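Local coordinates for protein NAD(P)H dehydrogenase (quinone) (Deinococcus radiodurans, PDB 1YDG) that catalyses the reduction of quinones to quinols by NADH or NADPH as an FMN-dependent homotetramer of the WrbA family, at residues E80-S85 and A114-S119; A10-S15 and A74-A79; V148-G153 and R191-L196; F118-S123 and T137-A142; R39-R44 and D67-T72. One frame throughout, in Å; residues are numbered along the deposited sequence.

Interaction 1: E80-S85 and A114-S119; sequences EAIVFS and ANKTFS
Two neighbouring parallel strands of the flavodoxin-like sheet meet here, with Ala81, Ile82 and Val83 in register with Thr117, Phe118 and Ser119. Ile82 N and O both bond the neighbouring strand, on either side of Phe118 in sequence: Ile82 N donates to Thr117 O at 2.8 Å and Ile82 O accepts from Ser119 N at 3.1 Å. Phe84 N continues the pattern to Ser119 O, while Thr117 N starts it at Glu80 O. On the face bearing Ile82 and Phe118, the Phe118 ring presents its edge to the face of Phe84, planes 75° apart, and CE1 of Phe118 comes within 3.7 Å of CG of Phe84. Ile82 CG2 lies 3.8 Å from Phe118 CD1. An alanine in place of Phe84 would probably leave the CE1 edge of Phe118 facing a gap and free that ring to shift. Beyond Phe84 stand Met97, Phe100 and Ile101 of helix 95-102; the other face, with Ala81 and Val83, is covered by Gln193 of helix 180-204, and strand 8-13 flanks 81-85.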
# COMPACT_ATOMS: atom_id res chain seq x y z
N GLU B 80 -9.22 -11.43 22.42
CA GLU B 80 -7.88 -11.92 22.21
C GLU B 80 -7.62 -12.03 20.71
O GLU B 80 -6.48 -12.00 20.27
CB GLU B 80 -7.73 -13.26 22.90
CG GLU B 80 -7.67 -13.11 24.40
CD GLU B 80 -8.15 -14.32 25.16
OE1 GLU B 80 -8.97 -15.08 24.65
OE2 GLU B 80 -7.70 -14.51 26.30
N ALA B 81 -8.70 -12.14 19.94
CA ALA B 81 -8.64 -12.21 18.50
C ALA B 81 -9.64 -11.24 17.91
O ALA B 81 -10.79 -11.24 18.29
CB ALA B 81 -8.93 -13.64 18.05
N ILE B 82 -9.19 -10.41 16.97
CA ILE B 82 -10.02 -9.40 16.34
C ILE B 82 -10.17 -9.59 14.84
O ILE B 82 -9.17 -9.79 14.14
CB ILE B 82 -9.43 -7.99 16.57
CG1 ILE B 82 -9.45 -7.65 18.06
CG2 ILE B 82 -10.18 -6.95 15.72
CD1 ILE B 82 -8.41 -6.60 18.52
N VAL B 83 -11.40 -9.48 14.35
CA VAL B 83 -11.62 -9.36 12.91
C VAL B 83 -12.35 -8.06 12.65
O VAL B 83 -13.35 -7.77 13.31
CB VAL B 83 -12.47 -10.54 12.33
CG1 VAL B 83 -12.81 -10.32 10.86
CG2 VAL B 83 -11.79 -11.88 12.53
N PHE B 84 -11.84 -7.30 11.66
CA PHE B 84 -12.46 -6.08 11.11
C PHE B 84 -12.96 -6.33 9.68
O PHE B 84 -12.22 -6.88 8.84
CB PHE B 84 -11.44 -4.93 11.03
CG PHE B 84 -11.28 -4.15 12.30
CD1 PHE B 84 -11.74 -4.64 13.52
CD2 PHE B 84 -10.61 -2.95 12.28
CE1 PHE B 84 -11.56 -3.91 14.70
CE2 PHE B 84 -10.43 -2.21 13.45
CZ PHE B 84 -10.90 -2.69 14.65
N SER B 85 -14.19 -5.92 9.42
CA SER B 85 -14.79 -6.00 8.10
C SER B 85 -15.37 -4.66 7.72
O SER B 85 -16.16 -4.07 8.48
CB SER B 85 -15.87 -7.10 8.08
OG SER B 85 -16.42 -7.25 6.79
N ALA B 114 -1.97 -4.43 22.31
CA ALA B 114 -0.82 -5.19 21.86
C ALA B 114 -1.06 -6.68 21.95
O ALA B 114 -1.77 -7.15 22.84
CB ALA B 114 0.40 -4.83 22.67
N ASN B 115 -0.47 -7.40 21.00
CA ASN B 115 -0.45 -8.85 21.03
C ASN B 115 -1.78 -9.55 20.73
O ASN B 115 -1.85 -10.76 20.83
CB ASN B 115 0.15 -9.35 22.35
CG ASN B 115 1.52 -8.74 22.62
OD1 ASN B 115 2.34 -8.63 21.72
ND2 ASN B 115 1.76 -8.34 23.87
N LYS B 116 -2.81 -8.83 20.30
CA LYS B 116 -4.05 -9.48 19.92
C LYS B 116 -3.91 -9.89 18.46
O LYS B 116 -3.23 -9.22 17.69
CB LYS B 116 -5.23 -8.54 20.11
CG LYS B 116 -5.50 -8.21 21.56
CD LYS B 116 -6.34 -6.96 21.71
CE LYS B 116 -6.37 -6.50 23.18
NZ LYS B 116 -7.02 -7.48 24.12
N THR B 117 -4.50 -11.01 18.07
CA THR B 117 -4.47 -11.39 16.65
C THR B 117 -5.48 -10.56 15.90
O THR B 117 -6.48 -10.11 16.46
CB THR B 117 -4.71 -12.86 16.41
OG1 THR B 117 -6.00 -13.22 16.87
CG2 THR B 117 -3.65 -13.72 17.10
N PHE B 118 -5.19 -10.35 14.62
CA PHE B 118 -5.94 -9.47 13.77
C PHE B 118 -5.98 -9.99 12.35
O PHE B 118 -4.93 -10.31 11.77
CB PHE B 118 -5.30 -8.10 13.71
CG PHE B 118 -6.10 -7.11 12.92
CD1 PHE B 118 -7.13 -6.40 13.53
CD2 PHE B 118 -5.86 -6.91 11.57
CE1 PHE B 118 -7.89 -5.48 12.80
CE2 PHE B 118 -6.61 -5.99 10.83
CZ PHE B 118 -7.64 -5.28 11.45
N SER B 119 -7.18 -10.05 11.78
CA SER B 119 -7.33 -10.24 10.33
C SER B 119 -8.51 -9.39 9.87
O SER B 119 -9.23 -8.81 10.68
CB SER B 119 -7.54 -11.71 9.98
OG SER B 119 -8.87 -12.11 10.16
O HOH W 1 -4.27 -12.49 21.72

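Interaction 2: A10-S15 and A74-A79. With SO4 (sulfate ion), chain J.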
# COMPACT_ATOMS: atom_id res chain seq x y z
N ALA B 10 -13.76 -11.05 18.77
CA ALA B 10 -14.64 -9.93 18.40
C ALA B 10 -14.63 -9.75 16.89
O ALA B 10 -13.56 -9.53 16.30
CB ALA B 10 -14.17 -8.65 19.06
N ILE B 11 -15.81 -9.82 16.29
CA ILE B 11 -16.02 -9.50 14.87
C ILE B 11 -16.63 -8.11 14.83
O ILE B 11 -17.79 -7.95 15.24
CB ILE B 11 -16.99 -10.48 14.17
CG1 ILE B 11 -16.64 -11.95 14.47
CG2 ILE B 11 -17.04 -10.23 12.67
CD1 ILE B 11 -15.26 -12.36 14.09
N VAL B 12 -15.86 -7.13 14.38
CA VAL B 12 -16.30 -5.73 14.29
C VAL B 12 -16.44 -5.41 12.81
O VAL B 12 -15.47 -5.53 12.03
CB VAL B 12 -15.30 -4.75 14.95
CG1 VAL B 12 -15.79 -3.31 14.82
CG2 VAL B 12 -15.08 -5.09 16.40
N PHE B 13 -17.66 -5.07 12.40
CA PHE B 13 -17.98 -4.90 10.99
C PHE B 13 -18.82 -3.65 10.79
O PHE B 13 -19.66 -3.30 11.63
CB PHE B 13 -18.70 -6.13 10.43
CG PHE B 13 -20.15 -6.21 10.84
CD1 PHE B 13 -21.15 -5.74 10.00
CD2 PHE B 13 -20.49 -6.71 12.08
CE1 PHE B 13 -22.46 -5.78 10.38
CE2 PHE B 13 -21.82 -6.75 12.48
CZ PHE B 13 -22.80 -6.29 11.64
N TYR B 14 -18.53 -2.95 9.70
CA TYR B 14 -19.44 -1.95 9.18
C TYR B 14 -20.17 -2.53 7.97
O TYR B 14 -19.57 -3.25 7.16
CB TYR B 14 -18.73 -0.64 8.78
CG TYR B 14 -19.76 0.30 8.23
CD1 TYR B 14 -20.70 0.88 9.06
CD2 TYR B 14 -19.89 0.49 6.85
CE1 TYR B 14 -21.71 1.70 8.55
CE2 TYR B 14 -20.91 1.29 6.32
CZ TYR B 14 -21.81 1.89 7.18
OH TYR B 14 -22.81 2.67 6.68
N SER B 15 -21.45 -2.21 7.85
CA SER B 15 -22.25 -2.61 6.69
C SER B 15 -23.31 -1.54 6.42
O SER B 15 -24.08 -1.18 7.33
CB SER B 15 -22.91 -3.97 6.93
OG SER B 15 -23.58 -4.41 5.76
N ALA B 74 -13.81 -1.15 24.47
CA ALA B 74 -13.73 -2.24 25.45
C ALA B 74 -13.93 -3.64 24.88
O ALA B 74 -13.49 -4.64 25.48
CB ALA B 74 -14.74 -2.00 26.58
N ASP B 75 -14.60 -3.74 23.74
CA ASP B 75 -14.72 -5.00 23.01
C ASP B 75 -13.35 -5.49 22.53
O ASP B 75 -13.05 -6.71 22.58
CB ASP B 75 -15.68 -4.84 21.81
CG ASP B 75 -17.16 -4.66 22.24
OD1 ASP B 75 -17.64 -5.45 23.09
OD2 ASP B 75 -17.82 -3.75 21.71
N LEU B 76 -12.50 -4.56 22.09
CA LEU B 76 -11.14 -4.94 21.67
C LEU B 76 -10.24 -5.24 22.87
O LEU B 76 -9.39 -6.11 22.79
CB LEU B 76 -10.52 -3.90 20.76
CG LEU B 76 -11.35 -3.48 19.54
CD1 LEU B 76 -10.49 -2.74 18.57
CD2 LEU B 76 -12.03 -4.66 18.85
N GLU B 77 -10.42 -4.51 23.99
CA GLU B 77 -9.70 -4.83 25.23
C GLU B 77 -10.05 -6.24 25.68
O GLU B 77 -9.19 -6.99 26.14
CB GLU B 77 -10.01 -3.80 26.31
CG GLU B 77 -9.35 -4.09 27.67
CD GLU B 77 -9.60 -3.00 28.74
OE1 GLU B 77 -10.01 -1.87 28.40
OE2 GLU B 77 -9.38 -3.29 29.95
N TRP B 78 -11.32 -6.60 25.56
CA TRP B 78 -11.80 -7.93 25.91
C TRP B 78 -11.26 -9.02 24.98
O TRP B 78 -10.88 -10.10 25.44
CB TRP B 78 -13.34 -7.96 25.91
CG TRP B 78 -13.95 -9.32 26.00
CD1 TRP B 78 -14.13 -10.06 27.12
CD2 TRP B 78 -14.45 -10.11 24.92
NE1 TRP B 78 -14.71 -11.27 26.81
CE2 TRP B 78 -14.94 -11.31 25.46
CE3 TRP B 78 -14.55 -9.92 23.53
CZ2 TRP B 78 -15.50 -12.32 24.69
CZ3 TRP B 78 -15.11 -10.90 22.76
CH2 TRP B 78 -15.57 -12.10 23.33
N ALA B 79 -11.24 -8.73 23.67
CA ALA B 79 -10.89 -9.72 22.66
C ALA B 79 -9.44 -10.18 22.77
O ALA B 79 -8.55 -9.45 23.17
CB ALA B 79 -11.16 -9.17 21.26
S SO4 J . -22.24 -3.52 2.48
O1 SO4 J . -23.44 -4.13 1.90
O2 SO4 J . -21.12 -3.65 1.57
O3 SO4 J . -22.55 -2.11 2.72
O4 SO4 J . -21.89 -4.21 3.71
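The indole of Trp78 reaches the backbone of Ala10 obliquely, CZ3 lying 4.2 Å from Ala10 N, while Asp75 O sits at the indole edge, in plane. Arg39 makes a cation-pi contact with the same ring. Ala10 CB is also 4.4 Å from Trp78 CZ3, a loose approach, and has its nearest neighbour in Ala79 CB at 3.8 Å. Asp75 O borders this methyl too, although that carbonyl is taken by Ala79 N at 2.9 Å, a helical bond. Ala79 is the first residue to leave helical geometry, and after Glu80 the chain enters strand 81-89. Strand 10-13 and helix 74-78 run roughly antiparallel at 149°, their axes 9.1 Å apart, as where a helix packs on the sheet of a flavodoxin-like alpha/beta fold. Farther along, Val12 and Leu76 cross at about a right angle, CG2 of Val12 meeting CD2 of Leu76 at 3.9 Å; with CG2 anti to the carbonyl carbon, that methyl faces the helix. Past the strand end, in the FMN-binding loop, Ser15 OG donates to sulfate O4 at 2.7 Å. Thr17 OG1 and the backbone N of Ser16, Thr19 and Gly20 bind the same ion.

Interaction 3: V148-G153 and R191-L196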
# COMPACT_ATOMS: atom_id res chain seq x y z
N VAL B 148 -0.72 -9.07 16.16
CA VAL B 148 -0.17 -10.20 15.45
C VAL B 148 -1.11 -10.48 14.29
O VAL B 148 -2.25 -10.90 14.50
CB VAL B 148 -0.09 -11.40 16.40
CG1 VAL B 148 0.39 -12.68 15.69
CG2 VAL B 148 0.80 -11.04 17.56
N LEU B 149 -0.66 -10.22 13.06
CA LEU B 149 -1.55 -10.25 11.91
C LEU B 149 -1.67 -11.67 11.40
O LEU B 149 -0.67 -12.32 11.17
CB LEU B 149 -1.08 -9.30 10.82
CG LEU B 149 -0.70 -7.88 11.28
CD1 LEU B 149 -0.48 -6.99 10.12
CD2 LEU B 149 -1.78 -7.31 12.17
N THR B 150 -2.91 -12.17 11.27
CA THR B 150 -3.15 -13.55 10.86
C THR B 150 -3.99 -13.66 9.58
O THR B 150 -5.06 -14.27 9.58
CB THR B 150 -3.84 -14.38 11.95
OG1 THR B 150 -5.15 -13.84 12.22
CG2 THR B 150 -3.00 -14.42 13.21
N PRO B 151 -3.46 -13.15 8.47
CA PRO B 151 -4.24 -13.25 7.23
C PRO B 151 -4.29 -14.72 6.75
O PRO B 151 -3.43 -15.51 7.12
CB PRO B 151 -3.45 -12.36 6.28
CG PRO B 151 -2.05 -12.53 6.70
CD PRO B 151 -2.15 -12.53 8.23
N PRO B 152 -5.31 -15.09 5.96
CA PRO B 152 -5.47 -16.47 5.54
C PRO B 152 -4.43 -17.02 4.57
O PRO B 152 -4.20 -18.22 4.55
CB PRO B 152 -6.84 -16.48 4.85
CG PRO B 152 -7.10 -15.12 4.47
CD PRO B 152 -6.39 -14.23 5.44
N GLY B 153 -3.81 -16.16 3.76
CA GLY B 153 -2.99 -16.66 2.66
C GLY B 153 -3.79 -17.66 1.84
O GLY B 153 -5.00 -17.50 1.65
N ARG B 191 -11.59 -19.71 11.49
CA ARG B 191 -11.21 -20.95 12.17
C ARG B 191 -9.69 -20.96 12.39
O ARG B 191 -9.19 -21.27 13.47
CB ARG B 191 -11.70 -22.16 11.35
CG ARG B 191 -11.20 -23.53 11.78
CD ARG B 191 -11.84 -24.65 10.95
NE ARG B 191 -11.35 -24.63 9.56
CZ ARG B 191 -12.08 -24.41 8.45
NH1 ARG B 191 -13.40 -24.20 8.50
NH2 ARG B 191 -11.47 -24.41 7.27
N ARG B 192 -8.97 -20.59 11.36
CA ARG B 192 -7.52 -20.55 11.42
C ARG B 192 -7.02 -19.54 12.44
O ARG B 192 -6.12 -19.84 13.22
CB ARG B 192 -7.01 -20.20 10.03
CG ARG B 192 -5.56 -19.85 9.99
CD ARG B 192 -5.15 -19.57 8.53
NE ARG B 192 -3.88 -18.87 8.52
CZ ARG B 192 -2.72 -19.45 8.73
NH1 ARG B 192 -2.65 -20.76 8.96
NH2 ARG B 192 -1.61 -18.72 8.73
N GLN B 193 -7.60 -18.34 12.43
CA GLN B 193 -7.21 -17.31 13.39
C GLN B 193 -7.47 -17.73 14.84
O GLN B 193 -6.64 -17.48 15.72
CB GLN B 193 -7.91 -15.98 13.09
CG GLN B 193 -7.60 -14.88 14.10
CD GLN B 193 -8.06 -13.52 13.66
OE1 GLN B 193 -8.61 -13.37 12.58
NE2 GLN B 193 -7.84 -12.51 14.51
N VAL B 194 -8.60 -18.39 15.08
CA VAL B 194 -8.93 -18.90 16.42
C VAL B 194 -7.90 -19.95 16.87
O VAL B 194 -7.40 -19.88 17.98
CB VAL B 194 -10.37 -19.48 16.47
CG1 VAL B 194 -10.60 -20.31 17.74
CG2 VAL B 194 -11.39 -18.37 16.36
N GLU B 195 -7.58 -20.89 15.97
CA GLU B 195 -6.54 -21.90 16.24
C GLU B 195 -5.15 -21.29 16.54
O GLU B 195 -4.50 -21.67 17.52
CB GLU B 195 -6.44 -22.88 15.07
CG GLU B 195 -7.65 -23.81 14.97
CD GLU B 195 -7.73 -24.61 13.67
OE1 GLU B 195 -6.77 -24.55 12.84
OE2 GLU B 195 -8.75 -25.32 13.47
N LEU B 196 -4.72 -20.33 15.73
CA LEU B 196 -3.47 -19.60 16.03
C LEU B 196 -3.53 -18.88 17.39
O LEU B 196 -2.58 -18.96 18.18
CB LEU B 196 -3.13 -18.61 14.92
CG LEU B 196 -2.61 -19.24 13.61
CD1 LEU B 196 -2.62 -18.22 12.48
CD2 LEU B 196 -1.22 -19.84 13.76
O HOH W 2 -1.43 -15.66 8.85
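Thr150 OG1 lies against the side chain of Gln193, 3.3 Å from CG, the two side chains crossing at about a right angle. The other branch of the threonine turns to Leu196: CG2 is 3.9 Å from CD1, the two side chains running alongside each other, pointing opposite ways. With OG1 between the backbone N and the carbonyl carbon (chi1 64°), the hydroxyl goes to the glutamine. Leu196 CD1 in turn sits over the centre of the Arg192 guanidinium, 3.9 Å above its plane. Arg192 is extended from CG to NE and meets the 151-152 turn through water: water 2 donates to Pro151 O at 2.6 Å and accepts from Arg192 NH2 at 3.1 Å, lying in the guanidinium plane. In the next shell, Arg192 NH1 bonds Asn115 OD1 of the second subunit, and the Gln193 amide is fixed by Ser119 OG, Ile82 O and Thr117 OG1. Helix 180-204 is thereby joined both to the sheet of the flavodoxin-like fold and to the tetramer interface. Arg192 NE is buried without a partner, 3.7 Å from Pro151 O; the guanidinium bonds neutral oxygens through its terminal nitrogens, so its charge is probably solvated by dipoles rather than paired.

Interaction 4: F118-S123 and T137-A142; sequences FSAMTS and TLYMTA
Strand 118-123 and helix 137-142 run nearly antiparallel, 158° between their directions, with axes 8.4 Å apart and Ala120 and Leu138 the closest pair of CA atoms. One polar bond spans the gap: Ala120 N donates to Tyr139 OH at 3.0 Å, moderately bent at 145°. The hydroxyl also bonds Tyr167 O, so two backbone groups fix the far end of the tyrosine, and its CE2 rests 4.0 Å from Ala120 CB. Phe118 presents its edge to the face of Tyr139 in an offset T-shaped pair, planes at 87°, with Tyr139 CD1 in the plane of the phenylalanine ring and 3.8 Å from Phe118 CD2. A face of Phe118 takes a CH-pi contact from Ala142 CB, 3.7 Å from the ring centroid. CG of Phe118, anti to the backbone N, sets the root of the ring on the helix side. The arrangement belongs to the beta-alpha-beta unit of strand 117-124, helix 131-144 and strand 148-149, and Leu149 of that last strand packs on Phe118, Tyr139 and Ala142 together. Two residues on from Phe118, Leu138 CD1 meets Ala120 CB at 4.1 Å, and the strand runs on to Ser123, the first of the seven FMN-binding residues 123-129. On the helix, Thr141 OG1 bonds Phe90 O of the third subunit.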
# COMPACT_ATOMS: atom_id res chain seq x y z
N PHE B 118 -5.19 -10.35 14.62
CA PHE B 118 -5.94 -9.47 13.77
C PHE B 118 -5.98 -9.99 12.35
O PHE B 118 -4.93 -10.31 11.77
CB PHE B 118 -5.30 -8.10 13.71
CG PHE B 118 -6.10 -7.11 12.92
CD1 PHE B 118 -7.13 -6.40 13.53
CD2 PHE B 118 -5.86 -6.91 11.57
CE1 PHE B 118 -7.89 -5.48 12.80
CE2 PHE B 118 -6.61 -5.99 10.83
CZ PHE B 118 -7.64 -5.28 11.45
N SER B 119 -7.18 -10.05 11.78
CA SER B 119 -7.33 -10.24 10.33
C SER B 119 -8.51 -9.39 9.87
O SER B 119 -9.23 -8.81 10.68
CB SER B 119 -7.54 -11.71 9.98
OG SER B 119 -8.87 -12.11 10.16
N ALA B 120 -8.67 -9.28 8.55
CA ALA B 120 -9.64 -8.35 8.01
C ALA B 120 -10.38 -8.92 6.80
O ALA B 120 -9.92 -9.86 6.17
CB ALA B 120 -8.95 -7.04 7.66
N MET B 121 -11.53 -8.33 6.51
CA MET B 121 -12.41 -8.75 5.41
C MET B 121 -13.00 -7.52 4.79
O MET B 121 -13.07 -6.45 5.43
CB MET B 121 -13.56 -9.63 5.90
CG MET B 121 -13.17 -10.90 6.62
SD MET B 121 -14.58 -11.95 7.08
CE MET B 121 -15.62 -10.82 7.96
N THR B 122 -13.40 -7.64 3.54
CA THR B 122 -13.97 -6.51 2.83
C THR B 122 -14.93 -6.91 1.70
O THR B 122 -15.15 -8.09 1.42
CB THR B 122 -12.82 -5.62 2.28
OG1 THR B 122 -13.33 -4.35 1.87
CG2 THR B 122 -12.09 -6.32 1.13
N SER B 123 -15.49 -5.88 1.06
CA SER B 123 -16.26 -6.05 -0.18
C SER B 123 -16.25 -4.81 -1.06
O SER B 123 -16.01 -3.70 -0.59
CB SER B 123 -17.70 -6.40 0.14
OG SER B 123 -18.28 -5.36 0.89
N THR B 137 -4.93 -1.32 4.14
CA THR B 137 -5.02 -0.16 5.04
C THR B 137 -5.41 -0.60 6.45
O THR B 137 -4.95 -0.03 7.45
CB THR B 137 -6.01 0.90 4.56
OG1 THR B 137 -7.33 0.36 4.51
CG2 THR B 137 -5.64 1.39 3.18
N LEU B 138 -6.24 -1.63 6.54
CA LEU B 138 -6.68 -2.16 7.84
C LEU B 138 -5.57 -2.91 8.57
O LEU B 138 -5.42 -2.76 9.80
CB LEU B 138 -7.92 -3.05 7.65
CG LEU B 138 -9.19 -2.30 7.24
CD1 LEU B 138 -10.32 -3.28 6.97
CD2 LEU B 138 -9.63 -1.25 8.31
N TYR B 139 -4.78 -3.69 7.83
CA TYR B 139 -3.63 -4.34 8.43
C TYR B 139 -2.58 -3.33 8.87
O TYR B 139 -2.01 -3.50 9.97
CB TYR B 139 -2.99 -5.41 7.51
CG TYR B 139 -3.82 -6.67 7.39
CD1 TYR B 139 -3.85 -7.62 8.41
CD2 TYR B 139 -4.57 -6.91 6.25
CE1 TYR B 139 -4.62 -8.75 8.31
CE2 TYR B 139 -5.36 -8.06 6.15
CZ TYR B 139 -5.37 -8.97 7.17
OH TYR B 139 -6.16 -10.10 7.05
N MET B 140 -2.33 -2.30 8.05
CA MET B 140 -1.32 -1.28 8.42
C MET B 140 -1.69 -0.61 9.75
O MET B 140 -0.83 -0.41 10.61
CB MET B 140 -1.12 -0.22 7.34
CG MET B 140 -0.50 -0.71 6.02
SD MET B 140 0.99 -1.73 6.09
CE MET B 140 0.27 -3.35 5.92
N THR B 141 -2.96 -0.26 9.91
CA THR B 141 -3.49 0.28 11.19
C THR B 141 -3.22 -0.65 12.37
O THR B 141 -2.77 -0.22 13.45
CB THR B 141 -5.02 0.57 11.06
OG1 THR B 141 -5.18 1.75 10.26
CG2 THR B 141 -5.69 0.79 12.40
N ALA B 142 -3.48 -1.95 12.18
CA ALA B 142 -3.24 -2.92 13.24
C ALA B 142 -1.77 -3.00 13.63
O ALA B 142 -1.46 -3.31 14.79
CB ALA B 142 -3.77 -4.29 12.83

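Interaction 5: R39-R44 and D67-T72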
# COMPACT_ATOMS: atom_id res chain seq x y z
N ARG B 39 -18.20 -12.30 20.03
CA ARG B 39 -19.05 -11.10 19.93
C ARG B 39 -19.12 -10.66 18.48
O ARG B 39 -18.11 -10.38 17.87
CB ARG B 39 -18.51 -9.95 20.77
CG ARG B 39 -18.51 -10.25 22.23
CD ARG B 39 -18.07 -9.04 23.05
NE ARG B 39 -18.10 -9.37 24.46
CZ ARG B 39 -17.55 -8.64 25.43
NH1 ARG B 39 -16.94 -7.49 25.16
NH2 ARG B 39 -17.64 -9.07 26.68
N LEU B 40 -20.34 -10.57 17.96
CA LEU B 40 -20.63 -9.91 16.70
C LEU B 40 -21.09 -8.49 17.00
O LEU B 40 -22.09 -8.30 17.68
CB LEU B 40 -21.73 -10.67 15.98
CG LEU B 40 -22.29 -10.12 14.67
CD1 LEU B 40 -21.19 -10.04 13.66
CD2 LEU B 40 -23.41 -11.04 14.17
N LEU B 41 -20.36 -7.52 16.47
CA LEU B 41 -20.48 -6.11 16.85
C LEU B 41 -20.51 -5.22 15.63
O LEU B 41 -19.62 -5.27 14.77
CB LEU B 41 -19.28 -5.71 17.72
CG LEU B 41 -19.08 -6.55 18.98
CD1 LEU B 41 -17.64 -6.45 19.43
CD2 LEU B 41 -20.04 -6.12 20.07
N LYS B 42 -21.52 -4.38 15.54
CA LYS B 42 -21.63 -3.47 14.39
C LYS B 42 -20.95 -2.14 14.69
O LYS B 42 -20.93 -1.65 15.84
CB LYS B 42 -23.10 -3.27 13.99
CG LYS B 42 -23.90 -2.44 14.97
CD LYS B 42 -25.38 -2.36 14.63
CE LYS B 42 -26.11 -1.50 15.69
NZ LYS B 42 -27.55 -1.87 15.86
N VAL B 43 -20.41 -1.54 13.64
CA VAL B 43 -19.83 -0.22 13.74
C VAL B 43 -20.96 0.82 13.67
O VAL B 43 -21.79 0.81 12.76
CB VAL B 43 -18.77 0.02 12.61
CG1 VAL B 43 -18.35 1.48 12.55
CG2 VAL B 43 -17.54 -0.87 12.79
N ARG B 44 -20.93 1.76 14.60
CA ARG B 44 -21.87 2.87 14.65
C ARG B 44 -22.00 3.57 13.30
O ARG B 44 -21.01 3.91 12.64
CB ARG B 44 -21.47 3.90 15.70
CG ARG B 44 -22.52 4.98 15.90
CD ARG B 44 -22.08 6.09 16.81
NE ARG B 44 -22.11 5.64 18.20
CZ ARG B 44 -22.13 6.45 19.26
NH1 ARG B 44 -22.11 7.78 19.12
NH2 ARG B 44 -22.16 5.92 20.49
N ASP B 67 -30.67 -5.47 16.67
CA ASP B 67 -30.39 -6.20 17.90
C ASP B 67 -28.89 -6.50 18.04
O ASP B 67 -28.45 -6.99 19.08
CB ASP B 67 -31.19 -7.50 17.92
CG ASP B 67 -32.71 -7.26 17.89
OD1 ASP B 67 -33.43 -7.89 17.07
OD2 ASP B 67 -33.16 -6.40 18.67
N VAL B 68 -28.12 -6.20 17.00
CA VAL B 68 -26.67 -6.39 17.02
C VAL B 68 -26.04 -5.25 17.81
O VAL B 68 -26.21 -4.07 17.48
CB VAL B 68 -26.06 -6.47 15.59
CG1 VAL B 68 -24.54 -6.62 15.63
CG2 VAL B 68 -26.64 -7.64 14.83
N PRO B 69 -25.27 -5.59 18.85
CA PRO B 69 -24.62 -4.54 19.62
C PRO B 69 -23.62 -3.69 18.85
O PRO B 69 -22.96 -4.18 17.94
CB PRO B 69 -23.90 -5.30 20.74
CG PRO B 69 -24.40 -6.66 20.72
CD PRO B 69 -24.94 -6.93 19.35
N GLU B 70 -23.53 -2.43 19.25
CA GLU B 70 -22.61 -1.48 18.68
C GLU B 70 -21.22 -1.63 19.32
O GLU B 70 -21.07 -1.72 20.55
CB GLU B 70 -23.16 -0.10 18.92
CG GLU B 70 -22.41 1.01 18.29
CD GLU B 70 -23.07 2.36 18.54
OE1 GLU B 70 -22.46 3.16 19.26
OE2 GLU B 70 -24.20 2.59 18.05
N ALA B 71 -20.20 -1.65 18.47
CA ALA B 71 -18.82 -1.84 18.90
C ALA B 71 -18.31 -0.63 19.68
O ALA B 71 -18.55 0.52 19.32
CB ALA B 71 -17.92 -2.12 17.68
N THR B 72 -17.57 -0.94 20.74
CA THR B 72 -16.90 0.05 21.56
C THR B 72 -15.47 -0.42 21.79
O THR B 72 -15.17 -1.61 21.65
CB THR B 72 -17.64 0.22 22.93
OG1 THR B 72 -17.48 -0.95 23.72
CG2 THR B 72 -19.12 0.48 22.72
O HOH W 3 -18.91 1.52 16.82
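Arg44 and Glu70 cross obliquely, guanidinium and carboxylate planes 65° apart, in a salt bridge that uses the arginine side-on. Arg44 NE lies 2.7 Å and Arg44 NH2 3.0 Å from the same oxygen, Glu70 OE1, which sits in the guanidinium plane. Because the carboxylate is turned, NE comes from above its plane, 47° out of it, while NH2 approaches nearly along the C-O bond direction. The bend of Arg44 at chi3 (-75°) turns NE toward Glu70 OE1, and Glu70 OE2 lies beside Arg44 CG. An alanine at Glu70 would probably leave the Arg44 guanidinium without this counter-charge and freer to turn toward solvent. Between the backbones there is a single bridge, Lys42 with Glu70: Lys42 N donates to Pro69 O at 2.8 Å and Ala71 N to Lys42 O at 2.7 Å. By it the loop 67-72, between helices 56-64 and 73-78, is tied to strand 37-42 of the flavodoxin-like sheet. The Lys42 chain, extended beyond CG, runs over Val68 O and makes a weak bond to it through NZ, whose stronger partner is Met65 O. On the apolar side, Leu41 and Pro69 cross at about a right angle, CD2 of Leu41 4.0 Å from CB of Pro69, and Leu41 CB meets Ala71 CB at 3.8 Å. Water 3 links Arg44 N and Ala71 O.

How the interactions relate
All five contacts reach one sheet. Interactions 1 and 4 share Phe118 and Ser119 and join where Phe84 O accepts from Met121 N at 2.8 Å; interaction 3 meets both through Gln193 OE1, 2.7 Å from Ser119 OG. Interactions 1 and 2 adjoin through Val83 O and Val12 N, 2.8 Å apart, and Lys116 NZ reaches Ala79 O. Interaction 5 lies within the loop closed by interaction 2, centres about 7 Å apart, and is farthest from interaction 3, about 22 Å between centres. The FMN site lies at the end of the sheet reached by Ser15 of interaction 2 and Ser123 of interaction 4. Interactions 1, 3 and 4 touch the second subunit; interaction 3 lies away from the FMN residues.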